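Local structure of enoyl-CoA hydratase subunit II (Geobacillus kaustophilus, 2EJ5) at the interface of chains A and B. The protein catalyses the hydration of enoyl-CoA thioesters as a member of the crotonase family and probably serves in the breakdown of phenylacetic acid. Numbering follows the deposited sequence. Chains: chain A/B, Enoyl-CoA hydratase subunit II.

Contact 1: the interface of chains A and B. Residues chain A 207, 210, 226, 230, 233; chain B 79, 136-139.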
# COMPACT_ATOMS: atom_id res chain seq x y z
N ILE A 207 -11.67 -12.11 9.98
CA ILE A 207 -11.17 -11.06 9.08
C ILE A 207 -9.68 -10.75 9.34
O ILE A 207 -8.91 -10.54 8.37
CB ILE A 207 -12.06 -9.78 9.05
CG1 ILE A 207 -11.72 -8.85 10.18
CG2 ILE A 207 -13.54 -10.10 8.89
CD1 ILE A 207 -10.73 -7.80 9.70
N LEU A 210 -7.91 -13.47 7.59
CA LEU A 210 -7.90 -13.22 6.17
C LEU A 210 -6.97 -12.08 5.76
O LEU A 210 -6.44 -12.10 4.67
CB LEU A 210 -9.32 -12.97 5.64
CG LEU A 210 -10.24 -14.19 5.53
CD1 LEU A 210 -11.62 -13.73 5.03
CD2 LEU A 210 -9.65 -15.24 4.58
N GLU A 226 -10.64 -17.67 1.92
CA GLU A 226 -11.82 -16.87 2.21
C GLU A 226 -13.08 -17.72 2.37
O GLU A 226 -13.91 -17.49 3.28
CB GLU A 226 -12.01 -15.89 1.07
CG GLU A 226 -13.20 -14.98 1.22
CD GLU A 226 -13.42 -14.22 -0.11
OE1 GLU A 226 -14.22 -14.71 -0.92
OE2 GLU A 226 -12.78 -13.16 -0.32
N GLN A 230 -15.63 -18.15 5.68
CA GLN A 230 -17.03 -17.78 5.60
C GLN A 230 -17.91 -18.97 5.96
O GLN A 230 -18.99 -18.74 6.46
CB GLN A 230 -17.41 -17.29 4.20
CG GLN A 230 -18.72 -16.50 4.15
CD GLN A 230 -18.57 -15.14 4.80
OE1 GLN A 230 -18.29 -15.01 6.02
NE2 GLN A 230 -18.73 -14.10 3.99
N ALA A 233 -17.81 -18.54 9.66
CA ALA A 233 -18.60 -17.43 10.20
C ALA A 233 -20.08 -17.76 10.07
O ALA A 233 -20.88 -17.41 10.94
CB ALA A 233 -18.26 -16.08 9.49
N LEU B 79 -19.52 -19.45 -2.04
CA LEU B 79 -18.34 -18.75 -2.56
C LEU B 79 -17.54 -19.51 -3.62
O LEU B 79 -17.26 -18.95 -4.70
CB LEU B 79 -17.43 -18.27 -1.42
CG LEU B 79 -17.99 -17.04 -0.70
CD1 LEU B 79 -17.35 -16.88 0.68
CD2 LEU B 79 -17.82 -15.74 -1.55
N LEU B 136 -20.70 -11.93 9.33
CA LEU B 136 -19.90 -12.54 8.28
C LEU B 136 -18.64 -11.72 7.95
O LEU B 136 -18.46 -10.59 8.45
CB LEU B 136 -20.77 -12.74 7.02
CG LEU B 136 -21.90 -13.79 7.06
CD1 LEU B 136 -22.57 -13.90 5.71
CD2 LEU B 136 -21.43 -15.20 7.55
N VAL B 137 -17.76 -12.28 7.11
CA VAL B 137 -16.51 -11.63 6.75
C VAL B 137 -16.67 -11.04 5.33
O VAL B 137 -17.46 -11.55 4.54
CB VAL B 137 -15.30 -12.62 6.77
CG1 VAL B 137 -15.17 -13.33 8.15
CG2 VAL B 137 -15.44 -13.67 5.71
N PRO B 138 -15.95 -9.93 5.03
CA PRO B 138 -15.98 -9.48 3.64
C PRO B 138 -15.42 -10.56 2.72
O PRO B 138 -14.39 -11.13 3.03
CB PRO B 138 -15.11 -8.22 3.65
CG PRO B 138 -15.25 -7.68 5.12
CD PRO B 138 -15.17 -9.02 5.89
N ASP B 139 -16.12 -10.82 1.62
CA ASP B 139 -15.76 -11.91 0.72
C ASP B 139 -15.81 -11.57 -0.79
O ASP B 139 -15.90 -10.41 -1.17
CB ASP B 139 -16.60 -13.13 1.05
CG ASP B 139 -18.10 -12.92 0.76
OD1 ASP B 139 -18.46 -11.90 0.10
OD2 ASP B 139 -18.91 -13.78 1.21
O HOH W 1 -12.11 -11.36 1.50
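A:Gln230 on helix 219-235 meets the B:Val137 loop in a helix-against-loop interface between subunits of a crotonase-family trimer, and probably helps to hold neighbouring protomers together. Its amide works as a two-ended clamp. The backbone N of B:Val137 donates to the amide oxygen OE1 of A:Gln230 at 3.0 Å, almost straight (175° at H), in the carbonyl plane and on a lone pair. On the other end, NE2 of A:Gln230 gives one N-H to the B:Val137 carbonyl O at 2.9 Å and another to OD2 of B:Asp139 at 2.8 Å. This carboxylate oxygen is met from above its plane, the amide and carboxylate being turned 74° apart. A bend at chi2 (71°) brings the amide to the strip of backbone, while B:Leu79 CD1 packs on A:Gln230 CB at 3.5 Å. A leucine here would probably leave B:Val137 N and O without their mates and B:Asp139 freer to turn. Apolar packing flanks the clamp: A:Ile207 turns its CG2 branch onto B:Pro138 CD at 3.6 Å, beside B:Val137 CG1. A:Glu226 crosses B:Asp139 with its carboxylate near the backbone, and a water bridges A:Glu226 OE2 to the B:Pro138 carbonyl O.

Contact 2: the interface of chains A and B. Residues chain A 208, 211-212, 214-215; chain B 143, 147, 152, 155.
From A:Leu211 to A:Glu215 the backbone of helix 201-216 keeps helical torsions through A:Ser214 and relaxes at A:Glu215, and this stretch lies against B:Leu143 and B:Pro147 of helix 142-150 and B:Arg152 at the start of helix 152-161. The hydroxyl OG of A:Ser214, set anti to its own backbone N (chi1 177°), donates to the carbonyl O of B:Leu143 at 2.7 Å. The approach is bent, with a C=O...donor angle of 137°. B:Pro147, four residues further along, has no N-H to offer that carbonyl, so the serine supplies a donor from the neighbouring chain. A:Leu211 pushes its CD2 branch at the ring of B:Pro147, meeting CG at 3.7 Å, and reaches B:Leu143 CD2 at 4.0 Å from a crosswise direction. B:Arg152 stretches across to the other flank of A:Leu211, where its CZ lies 3.7 Å from the leucine CB. The edge of its guanidinium faces the A:Leu211 carbonyl O, to which NH1 makes a weak hydrogen bond of 3.4 Å. A:Glu215 forms a salt bridge with this guanidinium, the two planes nearly parallel (17° apart) and the N-H groups directed away from the carboxylate; the modelled separation is too short for its detail to be trusted. In the fold, chain A contributes one face of a helix near its C-terminal end, and chain B supplies residues from two consecutive helices, 142-150 and 152-161.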
# COMPACT_ATOMS: atom_id res chain seq x y z
N LYS A 208 -9.25 -10.77 10.60
CA LYS A 208 -7.82 -10.65 10.87
C LYS A 208 -7.03 -11.82 10.27
O LYS A 208 -5.90 -11.63 9.78
CB LYS A 208 -7.60 -10.57 12.38
CG LYS A 208 -7.93 -9.23 12.96
CD LYS A 208 -7.79 -9.20 14.47
CE LYS A 208 -6.27 -9.24 14.91
NZ LYS A 208 -5.97 -8.49 16.20
N LEU A 211 -6.84 -11.06 6.60
CA LEU A 211 -5.88 -9.98 6.32
C LEU A 211 -4.44 -10.49 6.32
O LEU A 211 -3.63 -10.04 5.53
CB LEU A 211 -6.03 -8.79 7.28
CG LEU A 211 -7.29 -7.92 6.98
CD1 LEU A 211 -7.53 -6.97 8.10
CD2 LEU A 211 -7.21 -7.15 5.60
N ARG A 212 -4.14 -11.43 7.20
CA ARG A 212 -2.87 -12.17 7.21
C ARG A 212 -2.73 -12.97 5.93
O ARG A 212 -1.68 -12.86 5.25
CB ARG A 212 -2.77 -13.09 8.44
CG ARG A 212 -2.30 -12.36 9.70
CD ARG A 212 -2.64 -13.06 11.04
NE ARG A 212 -2.62 -14.53 11.05
CZ ARG A 212 -3.50 -15.30 11.70
NH1 ARG A 212 -4.51 -14.77 12.41
NH2 ARG A 212 -3.36 -16.62 11.63
N SER A 214 -4.21 -12.47 3.04
CA SER A 214 -4.10 -11.45 1.98
C SER A 214 -2.65 -10.98 1.75
O SER A 214 -2.27 -10.77 0.61
CB SER A 214 -4.97 -10.23 2.31
OG SER A 214 -4.85 -9.18 1.35
N GLU A 215 -1.88 -10.79 2.82
CA GLU A 215 -0.50 -10.30 2.70
C GLU A 215 0.52 -11.41 2.40
O GLU A 215 1.66 -11.11 2.05
CB GLU A 215 -0.05 -9.38 3.88
CG GLU A 215 -0.67 -9.64 5.19
CD GLU A 215 -0.50 -8.55 6.29
OE1 GLU A 215 -0.67 -7.32 6.07
OE2 GLU A 215 -0.22 -8.97 7.45
N LEU B 143 -11.01 -8.56 0.90
CA LEU B 143 -9.83 -8.30 1.69
C LEU B 143 -8.50 -8.56 0.97
O LEU B 143 -7.44 -8.34 1.53
CB LEU B 143 -9.91 -9.06 3.03
CG LEU B 143 -11.10 -8.65 3.91
CD1 LEU B 143 -11.13 -9.60 5.12
CD2 LEU B 143 -11.06 -7.22 4.33
N PRO B 147 -6.96 -3.84 1.11
CA PRO B 147 -5.72 -3.26 1.64
C PRO B 147 -4.76 -2.81 0.53
O PRO B 147 -3.92 -1.93 0.79
CB PRO B 147 -5.07 -4.40 2.43
CG PRO B 147 -6.11 -5.46 2.53
CD PRO B 147 -7.08 -5.27 1.42
N ARG B 152 -3.48 -1.37 5.33
CA ARG B 152 -4.07 -2.36 6.25
C ARG B 152 -5.06 -1.75 7.21
O ARG B 152 -6.09 -2.37 7.53
CB ARG B 152 -2.98 -3.11 7.05
CG ARG B 152 -3.54 -4.08 8.16
CD ARG B 152 -2.37 -4.90 8.78
NE ARG B 152 -2.63 -6.30 9.16
CZ ARG B 152 -2.75 -7.34 8.33
NH1 ARG B 152 -2.74 -7.15 7.02
NH2 ARG B 152 -2.92 -8.57 8.80
N ALA B 155 -8.42 -0.76 5.74
CA ALA B 155 -9.16 -1.94 5.32
C ALA B 155 -9.79 -2.63 6.53
O ALA B 155 -10.93 -3.07 6.44
CB ALA B 155 -8.25 -2.95 4.54

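Contact 3: the interface of chains A and B. Residues chain A 214, 217-219, 222-223, 226; chain B 141-144.
B:Tyr144 lays one side of its ring against A:Phe219 and A:Tyr222, both on the first turn of helix 219-235. Its CG lies anti to the backbone N (chi1 -173°), which carries the ring out of helix 142-150 and over to chain A. A:Phe219 points an edge at one face of that ring: CD1 stands 3.6 Å from B:Tyr144 CD2, off centre toward the rim. The ring centroids are 5.2 Å apart and the planes inclined by 70°, an edge-to-face pair. A:Tyr222 slides past in the opposite direction, and its own face is capped by the B:Tyr144 CB, 3.9 Å from A:Tyr222 CD2. At the tip of A:Tyr222 the phenol OH binds a water at 2.7 Å, which lies in the plane of the ring and also contacts B:Leu143 N and A:Glu226 OE2. The same carboxylate oxygen, OE2 of A:Glu226, accepts B:Gly141 N at 2.7 Å on its syn lone pair. These backbone nitrogens lie at the start of helix 142-150, whose dipole would probably favour a negative charge there. At the far end of B:Tyr144, a second water in the ring plane joins its phenol OH, at 2.8 Å, to the carbonyl O of A:Thr217.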
# COMPACT_ATOMS: atom_id res chain seq x y z
N SER A 214 -4.21 -12.47 3.04
CA SER A 214 -4.10 -11.45 1.98
C SER A 214 -2.65 -10.98 1.75
O SER A 214 -2.27 -10.77 0.61
CB SER A 214 -4.97 -10.23 2.31
OG SER A 214 -4.85 -9.18 1.35
N THR A 217 -0.39 -14.72 0.60
CA THR A 217 -0.75 -15.72 -0.41
C THR A 217 -1.13 -15.10 -1.78
O THR A 217 -1.25 -13.90 -1.91
CB THR A 217 -1.85 -16.74 0.14
OG1 THR A 217 -1.68 -18.04 -0.46
CG2 THR A 217 -3.27 -16.22 -0.11
N THR A 218 -1.29 -15.92 -2.81
CA THR A 218 -1.71 -15.45 -4.12
C THR A 218 -3.24 -15.31 -4.22
O THR A 218 -3.96 -15.90 -3.42
CB THR A 218 -1.30 -16.43 -5.22
OG1 THR A 218 -1.93 -17.69 -4.95
CG2 THR A 218 0.24 -16.61 -5.31
N PHE A 219 -3.72 -14.57 -5.21
CA PHE A 219 -5.17 -14.38 -5.37
C PHE A 219 -5.98 -15.69 -5.37
O PHE A 219 -6.98 -15.81 -4.66
CB PHE A 219 -5.48 -13.63 -6.66
CG PHE A 219 -6.93 -13.28 -6.82
CD1 PHE A 219 -7.52 -12.36 -5.96
CD2 PHE A 219 -7.68 -13.87 -7.80
CE1 PHE A 219 -8.84 -12.04 -6.09
CE2 PHE A 219 -9.01 -13.56 -7.95
CZ PHE A 219 -9.60 -12.64 -7.09
N TYR A 222 -5.93 -17.28 -2.02
CA TYR A 222 -6.71 -16.39 -1.14
C TYR A 222 -8.22 -16.72 -1.16
O TYR A 222 -8.85 -16.82 -0.11
CB TYR A 222 -6.50 -14.91 -1.49
CG TYR A 222 -7.32 -14.10 -0.54
CD1 TYR A 222 -6.85 -13.85 0.75
CD2 TYR A 222 -8.61 -13.67 -0.90
CE1 TYR A 222 -7.64 -13.15 1.67
CE2 TYR A 222 -9.40 -12.97 0.02
CZ TYR A 222 -8.91 -12.74 1.29
OH TYR A 222 -9.66 -12.09 2.21
N LEU A 223 -8.79 -16.84 -2.34
CA LEU A 223 -10.23 -17.16 -2.45
C LEU A 223 -10.59 -18.50 -1.76
O LEU A 223 -11.70 -18.64 -1.25
CB LEU A 223 -10.68 -17.24 -3.92
CG LEU A 223 -10.49 -15.96 -4.77
CD1 LEU A 223 -11.00 -16.06 -6.22
CD2 LEU A 223 -11.22 -14.84 -4.04
N GLU A 226 -10.64 -17.67 1.92
CA GLU A 226 -11.82 -16.87 2.21
C GLU A 226 -13.08 -17.72 2.37
O GLU A 226 -13.91 -17.49 3.28
CB GLU A 226 -12.01 -15.89 1.07
CG GLU A 226 -13.20 -14.98 1.22
CD GLU A 226 -13.42 -14.22 -0.11
OE1 GLU A 226 -14.22 -14.71 -0.92
OE2 GLU A 226 -12.78 -13.16 -0.32
N GLY B 141 -13.27 -11.74 -2.58
CA GLY B 141 -11.99 -11.08 -2.87
C GLY B 141 -11.75 -9.78 -2.13
O GLY B 141 -10.68 -9.21 -2.26
N HIS B 142 -12.73 -9.35 -1.31
CA HIS B 142 -12.78 -8.04 -0.70
C HIS B 142 -11.46 -7.68 -0.00
O HIS B 142 -10.90 -6.66 -0.27
CB HIS B 142 -13.90 -8.00 0.34
CG HIS B 142 -14.43 -6.63 0.61
ND1 HIS B 142 -13.85 -5.77 1.53
CD2 HIS B 142 -15.53 -6.00 0.15
CE1 HIS B 142 -14.56 -4.65 1.59
NE2 HIS B 142 -15.59 -4.78 0.78
N LEU B 143 -11.01 -8.56 0.90
CA LEU B 143 -9.83 -8.30 1.69
C LEU B 143 -8.50 -8.56 0.97
O LEU B 143 -7.44 -8.34 1.53
CB LEU B 143 -9.91 -9.06 3.03
CG LEU B 143 -11.10 -8.65 3.91
CD1 LEU B 143 -11.13 -9.60 5.12
CD2 LEU B 143 -11.06 -7.22 4.33
N TYR B 144 -8.58 -9.02 -0.27
CA TYR B 144 -7.39 -9.07 -1.11
C TYR B 144 -7.24 -7.71 -1.77
O TYR B 144 -6.15 -7.13 -1.80
CB TYR B 144 -7.52 -10.17 -2.19
CG TYR B 144 -6.22 -10.37 -2.96
CD1 TYR B 144 -5.20 -11.22 -2.47
CD2 TYR B 144 -5.99 -9.67 -4.16
CE1 TYR B 144 -4.00 -11.40 -3.19
CE2 TYR B 144 -4.79 -9.83 -4.87
CZ TYR B 144 -3.81 -10.69 -4.39
OH TYR B 144 -2.61 -10.82 -5.12
O HOH W 2 -12.11 -11.36 1.50
O HOH W 3 -0.37 -12.08 -4.06

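Contacts 1, 2 and 3 are neighbouring patches of one continuous A-B interface. The C-alpha centres of contacts 2 and 3 lie about 8 Å apart, those of contacts 1 and 3 about 10 Å, and those of contacts 1 and 2 about 12 Å. A:Glu226 belongs to contacts 1 and 3, while A:Ser214 and B:Leu143 belong to contacts 2 and 3; one and the same water serves contacts 1 and 3. Helices 201-216 and 219-235 of chain A thus embrace the segment of chain B from the 136-139 loop to helix 152-161, an arrangement that is likely to recur around the trimer.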